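Local coordinates for protein insulinase family protease (Yersinia pestis, PDB 3GO9) that probably cleaves peptide bonds, as a predicted protease of the insulinase family (peptidase family M16), at residues 99-104 with 385-390; 48-53 with 214-219; 255-260 with 440-445. All coordinates share one frame; numbering follows the deposited sequence.

Overall arrangement
From the N terminus, strand 50-56 opens contact 2 and the loop at 99-104 opens contact 1. Contact 2 closes first, at 214-219. Residues 255-260 then open contact 3. Contact 1 closes at 385-390, and contact 3 closes last, at 440-445. Contact 1 therefore crosses both others, while contacts 2 and 3 follow in series. Contact 2 pairs strands of the seven-stranded sheet. Contact 3 does so in the five-stranded sheet. The centres of contacts 2 and 3 lie about 41 Å apart. Contact 1 ties the first sheet's region to the start of helix 388-401 through a zinc ion. It touches contact 2, where Thr388 meets Asp48 and Arg49.

Contact 1. Residues 99-104 with 385-390; sequences DNERPL and RTDTDI. With ZN (zinc ion), chain B.
Arg102 turns the edge of its guanidinium to Asp389 and Asp387, with CG of both carboxylates near its plane. Ile390 CD1 lies over one face, 3.5 Å above the plane and toward the rim. Glu101 CG lies over the opposite face. Arg102 grips Asp389 side-on in a salt bridge. Arg102 NE meets Asp389 OD1 at 2.8 Å, nearly straight at 173°. Arg102 NH1 meets Asp389 OD2 at 3.0 Å. Both oxygens use syn lone pairs. Asp389 CG sits between the backbone N and the carbonyl carbon (chi1 80°), and its side chain crosses that of Asp99 at about a right angle. Asp389 OD2 also binds the zinc ion, so Arg102, in the second shell, positions a metal ligand. Asp99 and Asp387 bind the zinc ion with both oxygens, and Glu101 binds it through OE1 at 2.2 Å. Two waters complete eight ligand atoms. The metal and Arg102 probably offset part of the charge of four close carboxylates. Asp387 OD1 also N-caps the following helix, accepting from Asp389 N at 3.0 Å. The site joins the loop between helix 87-95 and strand 107-109 to the start of helix 388-401. Glu51 of strand 50-56 touches both Asp99 and Asp389.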
loop_
_atom_site.group_PDB
_atom_site.type_symbol
_atom_site.label_atom_id
_atom_site.label_comp_id
_atom_site.label_asym_id
_atom_site.label_seq_id
_atom_site.Cartn_x
_atom_site.Cartn_y
_atom_site.Cartn_z
ATOM N N ASP A 99 4.795 -17.683 -3.330
ATOM C CA ASP A 99 3.336 -17.946 -3.394
ATOM C C ASP A 99 2.937 -18.403 -4.801
ATOM O O ASP A 99 3.573 -18.080 -5.790
ATOM C CB ASP A 99 2.548 -16.711 -2.967
ATOM C CG ASP A 99 1.093 -16.995 -2.501
ATOM O OD1 ASP A 99 0.651 -18.154 -2.462
ATOM O OD2 ASP A 99 0.387 -16.006 -2.141
ATOM N N ASN A 100 1.842 -19.150 -4.869
ATOM C CA ASN A 100 1.329 -19.632 -6.161
ATOM C C ASN A 100 0.748 -18.559 -7.083
ATOM O O ASN A 100 0.736 -18.705 -8.318
ATOM C CB ASN A 100 0.278 -20.692 -5.878
ATOM C CG ASN A 100 0.826 -21.895 -5.237
ATOM O OD1 ASN A 100 1.912 -22.371 -5.580
ATOM N ND2 ASN A 100 0.050 -22.486 -4.342
ATOM N N GLU A 101 0.245 -17.497 -6.490
ATOM C CA GLU A 101 -0.272 -16.336 -7.197
ATOM C C GLU A 101 0.210 -15.081 -6.493
ATOM O O GLU A 101 0.637 -15.133 -5.315
ATOM C CB GLU A 101 -1.777 -16.387 -7.332
ATOM C CG GLU A 101 -2.448 -16.276 -6.029
ATOM C CD GLU A 101 -2.295 -17.557 -5.222
ATOM O OE1 GLU A 101 -1.733 -17.540 -4.106
ATOM O OE2 GLU A 101 -2.661 -18.634 -5.694
ATOM N N ARG A 102 0.163 -13.961 -7.197
ATOM C CA ARG A 102 0.660 -12.680 -6.670
ATOM C C ARG A 102 2.020 -12.874 -6.013
ATOM O O ARG A 102 2.249 -12.347 -4.905
ATOM C CB ARG A 102 -0.346 -12.108 -5.669
ATOM C CG ARG A 102 -1.702 -11.796 -6.319
ATOM C CD ARG A 102 -2.754 -11.348 -5.324
ATOM N NE ARG A 102 -3.143 -12.442 -4.464
ATOM C CZ ARG A 102 -4.085 -13.333 -4.744
ATOM N NH1 ARG A 102 -4.359 -14.310 -3.905
ATOM N NH2 ARG A 102 -4.770 -13.223 -5.886
ATOM N N PRO A 103 2.929 -13.586 -6.714
ATOM C CA PRO A 103 4.211 -13.919 -6.058
ATOM C C PRO A 103 4.944 -12.663 -5.730
ATOM O O PRO A 103 4.835 -11.664 -6.464
ATOM C CB PRO A 103 4.959 -14.749 -7.081
ATOM C CG PRO A 103 4.261 -14.376 -8.425
ATOM C CD PRO A 103 2.839 -14.155 -8.073
ATOM N N LEU A 104 5.648 -12.696 -4.604
ATOM C CA LEU A 104 6.423 -11.552 -4.153
ATOM C C LEU A 104 7.888 -11.799 -4.343
ATOM O O LEU A 104 8.373 -12.912 -4.207
ATOM C CB LEU A 104 6.179 -11.269 -2.677
ATOM C CG LEU A 104 4.802 -10.691 -2.343
ATOM C CD1 LEU A 104 4.555 -10.590 -0.837
ATOM C CD2 LEU A 104 4.650 -9.323 -2.984
ATOM N N ARG A 385 -13.200 -16.960 2.013
ATOM C CA ARG A 385 -12.668 -17.250 0.687
ATOM C C ARG A 385 -11.350 -16.489 0.443
ATOM O O ARG A 385 -10.812 -16.559 -0.655
ATOM C CB ARG A 385 -13.685 -16.889 -0.393
ATOM C CG ARG A 385 -14.962 -17.741 -0.364
ATOM C CD ARG A 385 -16.117 -17.136 -1.215
ATOM N NE ARG A 385 -15.713 -16.947 -2.606
ATOM C CZ ARG A 385 -15.995 -17.763 -3.639
ATOM N NH1 ARG A 385 -15.522 -17.466 -4.854
ATOM N NH2 ARG A 385 -16.732 -18.868 -3.498
ATOM N N THR A 386 -10.867 -15.779 1.450
ATOM C CA THR A 386 -9.683 -14.905 1.285
ATOM C C THR A 386 -8.362 -15.654 1.569
ATOM O O THR A 386 -8.081 -16.133 2.669
ATOM C CB THR A 386 -9.787 -13.642 2.136
ATOM O OG1 THR A 386 -11.009 -12.953 1.792
ATOM C CG2 THR A 386 -8.622 -12.675 1.871
ATOM N N ASP A 387 -7.547 -15.711 0.518
ATOM C CA ASP A 387 -6.197 -16.313 0.528
ATOM C C ASP A 387 -5.344 -15.617 1.627
ATOM O O ASP A 387 -5.419 -14.431 1.876
ATOM C CB ASP A 387 -5.610 -16.035 -0.862
ATOM C CG ASP A 387 -4.285 -16.725 -1.168
ATOM O OD1 ASP A 387 -3.445 -16.864 -0.287
ATOM O OD2 ASP A 387 -4.075 -17.052 -2.359
ATOM N N THR A 388 -4.539 -16.420 2.303
ATOM C CA THR A 388 -3.596 -15.916 3.322
ATOM C C THR A 388 -2.725 -14.754 2.826
ATOM O O THR A 388 -2.454 -13.843 3.568
ATOM C CB THR A 388 -2.722 -17.042 3.884
ATOM O OG1 THR A 388 -2.121 -17.744 2.792
ATOM C CG2 THR A 388 -3.550 -18.021 4.743
ATOM N N ASP A 389 -2.327 -14.759 1.562
ATOM C CA ASP A 389 -1.550 -13.601 1.093
ATOM C C ASP A 389 -2.312 -12.276 1.022
ATOM O O ASP A 389 -1.738 -11.186 1.186
ATOM C CB ASP A 389 -0.820 -13.883 -0.204
ATOM C CG ASP A 389 -1.706 -13.787 -1.432
ATOM O OD1 ASP A 389 -1.973 -12.678 -1.886
ATOM O OD2 ASP A 389 -2.137 -14.831 -1.903
ATOM N N ILE A 390 -3.630 -12.351 0.794
ATOM C CA ILE A 390 -4.486 -11.186 0.804
ATOM C C ILE A 390 -4.718 -10.679 2.227
ATOM O O ILE A 390 -4.652 -9.442 2.484
ATOM C CB ILE A 390 -5.817 -11.412 0.031
ATOM C CG1 ILE A 390 -5.495 -11.687 -1.448
ATOM C CG2 ILE A 390 -6.753 -10.168 0.194
ATOM C CD1 ILE A 390 -6.691 -12.216 -2.248
HETATM ZN ZN ZN B . -1.599 -17.188 -1.902
HETATM O O HOH W 1 0.761 -10.582 -2.392
HETATM O O HOH W 2 -0.765 -17.336 0.290
HETATM O O HOH W 3 -2.109 -19.545 -1.600
#

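Contact 2. Residues 48-53 with 214-219; sequences DRIELR and LYVVGN
Residues 50-53 run antiparallel to 214-218, with Glu51-Val217 and Arg53-Tyr215 as hydrogen-bonded pairs and Leu52-Val216 as the non-hydrogen-bonded pair between them. Four backbone bonds hold the ladder. Tyr215 N to Arg53 O is 2.8 Å, and Glu51 N to Val217 O is 2.9 Å. Val216 and Leu52 share one face of the sheet. Ile50 CG2 meets Val216 CG1 at 4.2 Å, and Leu52 CG lies 4.3 Å from Val216 CG2. Ile50 CD1 packs on the backbone of Gly218 and Asn219, 3.7 Å from Gly218 CA. At Gly218, with phi 158° and psi 177°, a CB would press on Val217 O and also clash with Ile50 CD1.

The two strands lie in the middle of a seven-stranded mixed sheet, flanked by strands 36-41 and 114-120. Strand 212-218 comes much later in the chain than 36-41 and 50-56 and lies between them. This fits the alpha/beta fold of M16 family domains.

The other face carries Glu51, Arg53, Tyr215 and Val217. Arg53 holds Glu51 end-on, with NH1 and NH2 both donating to OE1 in a salt bridge. Arg53 NH2 is 2.9 Å from Glu51 OE1. Arg53 NH1 also donates to Leu52 O, from above that carbonyl plane. The bend of Glu51 at chi2 places its CD at the edge of the Arg53 guanidinium, and OE2 is hydrogen-bonded to Ser119 OG. Tyr215 turns a ring edge to Arg53 O, which lies 3.8 Å from CD2 of Tyr215. Its hydroxyl bonds to Gln399, and Met392 and Leu396 of helix 388-401 touch its side chain. One water bridges Asp48 O and Asn219 N.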
loop_
_atom_site.group_PDB
_atom_site.type_symbol
_atom_site.label_atom_id
_atom_site.label_comp_id
_atom_site.label_asym_id
_atom_site.label_seq_id
_atom_site.Cartn_x
_atom_site.Cartn_y
_atom_site.Cartn_z
ATOM N N ASP A 48 -3.986 -23.548 3.153
ATOM C CA ASP A 48 -3.389 -22.473 2.400
ATOM C C ASP A 48 -1.906 -22.273 2.840
ATOM O O ASP A 48 -1.459 -22.725 3.894
ATOM C CB ASP A 48 -4.209 -21.226 2.669
ATOM C CG ASP A 48 -4.191 -20.243 1.552
ATOM O OD1 ASP A 48 -3.354 -20.357 0.594
ATOM O OD2 ASP A 48 -5.020 -19.311 1.659
ATOM N N ARG A 49 -1.158 -21.572 2.015
ATOM C CA ARG A 49 0.260 -21.327 2.275
ATOM C C ARG A 49 0.444 -20.407 3.492
ATOM O O ARG A 49 -0.446 -19.579 3.840
ATOM C CB ARG A 49 0.913 -20.714 1.021
ATOM C CG ARG A 49 0.977 -21.701 -0.185
ATOM C CD ARG A 49 1.797 -21.141 -1.281
ATOM N NE ARG A 49 3.253 -21.196 -1.094
ATOM C CZ ARG A 49 4.036 -22.247 -1.361
ATOM N NH1 ARG A 49 3.497 -23.373 -1.828
ATOM N NH2 ARG A 49 5.333 -22.189 -1.214
ATOM N N ILE A 50 1.576 -20.593 4.156
ATOM C CA ILE A 50 1.896 -19.830 5.380
ATOM C C ILE A 50 2.683 -18.666 4.899
ATOM O O ILE A 50 3.762 -18.846 4.294
ATOM C CB ILE A 50 2.698 -20.651 6.351
ATOM C CG1 ILE A 50 2.016 -21.969 6.689
ATOM C CG2 ILE A 50 3.081 -19.866 7.633
ATOM C CD1 ILE A 50 0.594 -21.835 7.048
ATOM N N GLU A 51 2.222 -17.443 5.226
ATOM C CA GLU A 51 2.884 -16.217 4.781
ATOM C C GLU A 51 3.655 -15.558 5.917
ATOM O O GLU A 51 3.110 -15.350 6.979
ATOM C CB GLU A 51 1.870 -15.223 4.214
ATOM C CG GLU A 51 1.067 -15.754 3.023
ATOM C CD GLU A 51 1.933 -15.962 1.790
ATOM O OE1 GLU A 51 2.870 -15.156 1.582
ATOM O OE2 GLU A 51 1.658 -16.912 0.993
ATOM N N LEU A 52 4.929 -15.242 5.663
ATOM C CA LEU A 52 5.775 -14.562 6.618
ATOM C C LEU A 52 6.274 -13.253 6.008
ATOM O O LEU A 52 6.717 -13.199 4.838
ATOM C CB LEU A 52 6.972 -15.449 7.013
ATOM C CG LEU A 52 6.671 -16.770 7.719
ATOM C CD1 LEU A 52 6.501 -17.846 6.708
ATOM C CD2 LEU A 52 7.870 -17.126 8.577
ATOM N N ARG A 53 6.287 -12.189 6.804
ATOM C CA ARG A 53 6.805 -10.920 6.345
ATOM C C ARG A 53 7.673 -10.356 7.471
ATOM O O ARG A 53 7.233 -10.321 8.630
ATOM C CB ARG A 53 5.670 -9.929 6.005
ATOM C CG ARG A 53 4.749 -10.454 4.963
ATOM C CD ARG A 53 5.305 -10.398 3.556
ATOM N NE ARG A 53 4.209 -10.781 2.672
ATOM C CZ ARG A 53 3.860 -12.039 2.400
ATOM N NH1 ARG A 53 4.567 -13.061 2.811
ATOM N NH2 ARG A 53 2.753 -12.304 1.727
ATOM N N LEU A 214 7.878 -8.892 12.699
ATOM C CA LEU A 214 7.565 -10.100 11.947
ATOM C C LEU A 214 6.064 -10.370 11.945
ATOM O O LEU A 214 5.433 -10.308 13.010
ATOM C CB LEU A 214 8.275 -11.309 12.563
ATOM C CG LEU A 214 7.997 -12.663 11.910
ATOM C CD1 LEU A 214 8.629 -12.819 10.546
ATOM C CD2 LEU A 214 8.457 -13.809 12.857
ATOM N N TYR A 215 5.503 -10.625 10.768
ATOM C CA TYR A 215 4.105 -10.971 10.656
ATOM C C TYR A 215 3.994 -12.377 10.084
ATOM O O TYR A 215 4.748 -12.751 9.205
ATOM C CB TYR A 215 3.358 -10.046 9.662
ATOM C CG TYR A 215 3.438 -8.569 9.958
ATOM C CD1 TYR A 215 2.343 -7.914 10.533
ATOM C CD2 TYR A 215 4.534 -7.846 9.612
ATOM C CE1 TYR A 215 2.410 -6.539 10.827
ATOM C CE2 TYR A 215 4.624 -6.512 9.906
ATOM C CZ TYR A 215 3.527 -5.872 10.503
ATOM O OH TYR A 215 3.597 -4.489 10.761
ATOM N N VAL A 216 3.031 -13.157 10.596
ATOM C CA VAL A 216 2.799 -14.496 10.139
ATOM C C VAL A 216 1.283 -14.657 9.990
ATOM O O VAL A 216 0.516 -14.377 10.957
ATOM C CB VAL A 216 3.306 -15.556 11.127
ATOM C CG1 VAL A 216 2.997 -17.011 10.657
ATOM C CG2 VAL A 216 4.817 -15.376 11.393
ATOM N N VAL A 217 0.877 -15.193 8.846
ATOM C CA VAL A 217 -0.533 -15.558 8.629
ATOM C C VAL A 217 -0.602 -16.993 8.140
ATOM O O VAL A 217 0.045 -17.334 7.130
ATOM C CB VAL A 217 -1.156 -14.690 7.541
ATOM C CG1 VAL A 217 -2.604 -15.142 7.200
ATOM C CG2 VAL A 217 -1.152 -13.196 8.002
ATOM N N GLY A 218 -1.444 -17.791 8.793
ATOM C CA GLY A 218 -1.625 -19.151 8.310
ATOM C C GLY A 218 -2.148 -20.074 9.351
ATOM O O GLY A 218 -2.383 -19.697 10.493
ATOM N N ASN A 219 -2.383 -21.320 8.948
ATOM C CA ASN A 219 -2.946 -22.294 9.871
ATOM C C ASN A 219 -1.796 -22.877 10.636
ATOM O O ASN A 219 -1.347 -23.992 10.368
ATOM C CB ASN A 219 -3.714 -23.386 9.130
ATOM C CG ASN A 219 -4.343 -24.387 10.107
ATOM O OD1 ASN A 219 -4.737 -24.016 11.209
ATOM N ND2 ASN A 219 -4.528 -25.633 9.655
HETATM O O HOH W 4 -2.814 -21.891 6.233
#

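Contact 3. Residues 255-260 with 440-445; sequences EPVSLM and TLVLMQ
Val257 and Leu259 form the backbone ladder with 441-445, and the two strands run parallel, 24° apart. Val257 N donates to Leu441 O, and Val257 O accepts from Leu443 N at 2.9 Å. Leu259 repeats the pattern. Leu259 N donates to Leu443 O at 2.8 Å, and Leu259 O accepts from Gln445 N. CA-H...O contacts run beside these bonds, among them Ser258 CA to Leu443 O at 3.2 Å.

One polar pair links the side chains. Ser258 OG donates to Gln445 OE1 at 2.7 Å, in the carbonyl plane and on a lone pair. Ser258 OG is anti to the backbone N (chi1 175°), which carries it toward Gln445. The Gln445 amide is bonded further along the chain as well. OE1 also accepts from Val452 N, while NE2 bonds to Glu449 and Pro450.

The apolar contacts lie mostly on the face with Val257, Leu259, Val442 and Met444. Val257 and Val442 stand side by side, their CG1 atoms 4.1 Å apart. Leu259 CD1 reaches both Val442 CG1 and the selenium of Met444, a selenomethionine, with 3.9 Å from Leu259 CD1 to Met444 SE. Trp171 of helix 170-175 touches Leu259, Val442 and Met444 from this side. Near the start of the pair, Pro256 CB meets Leu441 CB at 4.1 Å. Helix 454-465 touches Pro256, Ser258 and Leu441.

Strand 257-261 is an outermost strand of the five-stranded sheet. Strand 440-446 comes in from far along the chain and lies between it and strand 267-276. It runs parallel to the first and antiparallel to the second, consistent with an alpha/beta domain of the M16 type.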
loop_
_atom_site.group_PDB
_atom_site.type_symbol
_atom_site.label_atom_id
_atom_site.label_comp_id
_atom_site.label_asym_id
_atom_site.label_seq_id
_atom_site.Cartn_x
_atom_site.Cartn_y
_atom_site.Cartn_z
ATOM N N GLU A 255 -1.365 23.115 -10.487
ATOM C CA GLU A 255 -1.258 23.429 -11.894
ATOM C C GLU A 255 -1.413 22.165 -12.777
ATOM O O GLU A 255 -0.948 21.076 -12.396
ATOM C CB GLU A 255 0.099 24.130 -12.190
ATOM C CG GLU A 255 0.243 25.507 -11.559
ATOM C CD GLU A 255 0.616 25.463 -10.072
ATOM O OE1 GLU A 255 1.106 24.404 -9.616
ATOM O OE2 GLU A 255 0.404 26.486 -9.365
ATOM N N PRO A 256 -2.050 22.287 -13.951
ATOM C CA PRO A 256 -2.106 21.126 -14.855
ATOM C C PRO A 256 -0.716 20.830 -15.386
ATOM O O PRO A 256 0.126 21.740 -15.493
ATOM C CB PRO A 256 -3.017 21.579 -15.988
ATOM C CG PRO A 256 -2.799 23.098 -16.028
ATOM C CD PRO A 256 -2.693 23.473 -14.568
ATOM N N VAL A 257 -0.477 19.567 -15.696
ATOM C CA VAL A 257 0.829 19.172 -16.190
ATOM C C VAL A 257 0.716 18.072 -17.221
ATOM O O VAL A 257 -0.157 17.234 -17.136
ATOM C CB VAL A 257 1.697 18.727 -15.044
ATOM C CG1 VAL A 257 1.119 17.487 -14.382
ATOM C CG2 VAL A 257 3.128 18.523 -15.517
ATOM N N SER A 258 1.620 18.106 -18.198
ATOM C CA SER A 258 1.761 17.008 -19.150
ATOM C C SER A 258 3.083 16.301 -18.839
ATOM O O SER A 258 4.098 16.948 -18.596
ATOM C CB SER A 258 1.718 17.511 -20.612
ATOM O OG SER A 258 1.966 16.428 -21.546
ATOM N N LEU A 259 3.038 14.986 -18.824
ATOM C CA LEU A 259 4.217 14.166 -18.545
ATOM C C LEU A 259 4.321 13.183 -19.658
ATOM O O LEU A 259 3.384 12.381 -19.858
ATOM C CB LEU A 259 4.048 13.440 -17.228
ATOM C CG LEU A 259 3.816 14.388 -16.055
ATOM C CD1 LEU A 259 3.468 13.597 -14.815
ATOM C CD2 LEU A 259 4.963 15.294 -15.712
HETATM N N MSE A 260 5.446 13.241 -20.395
HETATM C CA MSE A 260 5.726 12.242 -21.434
HETATM C C MSE A 260 6.117 10.951 -20.780
HETATM O O MSE A 260 6.924 10.946 -19.852
HETATM C CB MSE A 260 6.883 12.614 -22.359
HETATM C CG MSE A 260 7.279 11.440 -23.289
HETATM SE SE MSE A 260 8.808 10.299 -22.813
HETATM C CE MSE A 260 8.450 9.078 -21.376
ATOM N N THR A 440 -6.922 18.403 -10.061
ATOM C CA THR A 440 -5.656 18.659 -10.676
ATOM C C THR A 440 -5.567 17.796 -11.909
ATOM O O THR A 440 -5.741 16.579 -11.798
ATOM C CB THR A 440 -4.529 18.348 -9.725
ATOM O OG1 THR A 440 -4.640 19.235 -8.590
ATOM C CG2 THR A 440 -3.176 18.538 -10.382
ATOM N N LEU A 441 -5.312 18.412 -13.054
ATOM C CA LEU A 441 -5.229 17.678 -14.319
ATOM C C LEU A 441 -3.832 17.192 -14.583
ATOM O O LEU A 441 -2.903 17.991 -14.772
ATOM C CB LEU A 441 -5.697 18.501 -15.507
ATOM C CG LEU A 441 -7.068 19.130 -15.438
ATOM C CD1 LEU A 441 -7.362 19.925 -16.750
ATOM C CD2 LEU A 441 -8.110 18.071 -15.176
ATOM N N VAL A 442 -3.684 15.876 -14.688
ATOM C CA VAL A 442 -2.384 15.286 -14.963
ATOM C C VAL A 442 -2.509 14.459 -16.243
ATOM O O VAL A 442 -3.155 13.427 -16.238
ATOM C CB VAL A 442 -1.915 14.434 -13.800
ATOM C CG1 VAL A 442 -0.564 13.764 -14.215
ATOM C CG2 VAL A 442 -1.793 15.259 -12.500
ATOM N N LEU A 443 -1.862 14.901 -17.298
ATOM C CA LEU A 443 -1.971 14.244 -18.617
ATOM C C LEU A 443 -0.694 13.489 -18.868
ATOM O O LEU A 443 0.361 14.122 -18.991
ATOM C CB LEU A 443 -2.133 15.262 -19.719
ATOM C CG LEU A 443 -2.299 14.634 -21.119
ATOM C CD1 LEU A 443 -3.536 13.762 -21.243
ATOM C CD2 LEU A 443 -2.305 15.701 -22.138
HETATM N N MSE A 444 -0.812 12.178 -19.035
HETATM C CA MSE A 444 0.352 11.387 -19.450
HETATM C C MSE A 444 0.226 11.218 -20.964
HETATM O O MSE A 444 -0.844 10.873 -21.442
HETATM C CB MSE A 444 0.352 10.032 -18.799
HETATM C CG MSE A 444 -0.187 10.012 -17.421
HETATM SE SE MSE A 444 1.063 10.795 -16.149
HETATM C CE MSE A 444 2.024 9.115 -16.109
ATOM N N GLN A 445 1.287 11.516 -21.697
ATOM C CA GLN A 445 1.332 11.245 -23.140
ATOM C C GLN A 445 2.385 10.193 -23.503
ATOM O O GLN A 445 3.401 10.062 -22.805
ATOM C CB GLN A 445 1.629 12.504 -23.872
ATOM C CG GLN A 445 0.465 13.464 -23.793
ATOM C CD GLN A 445 0.684 14.695 -24.582
ATOM O OE1 GLN A 445 1.046 15.733 -24.019
ATOM N NE2 GLN A 445 0.460 14.619 -25.887
#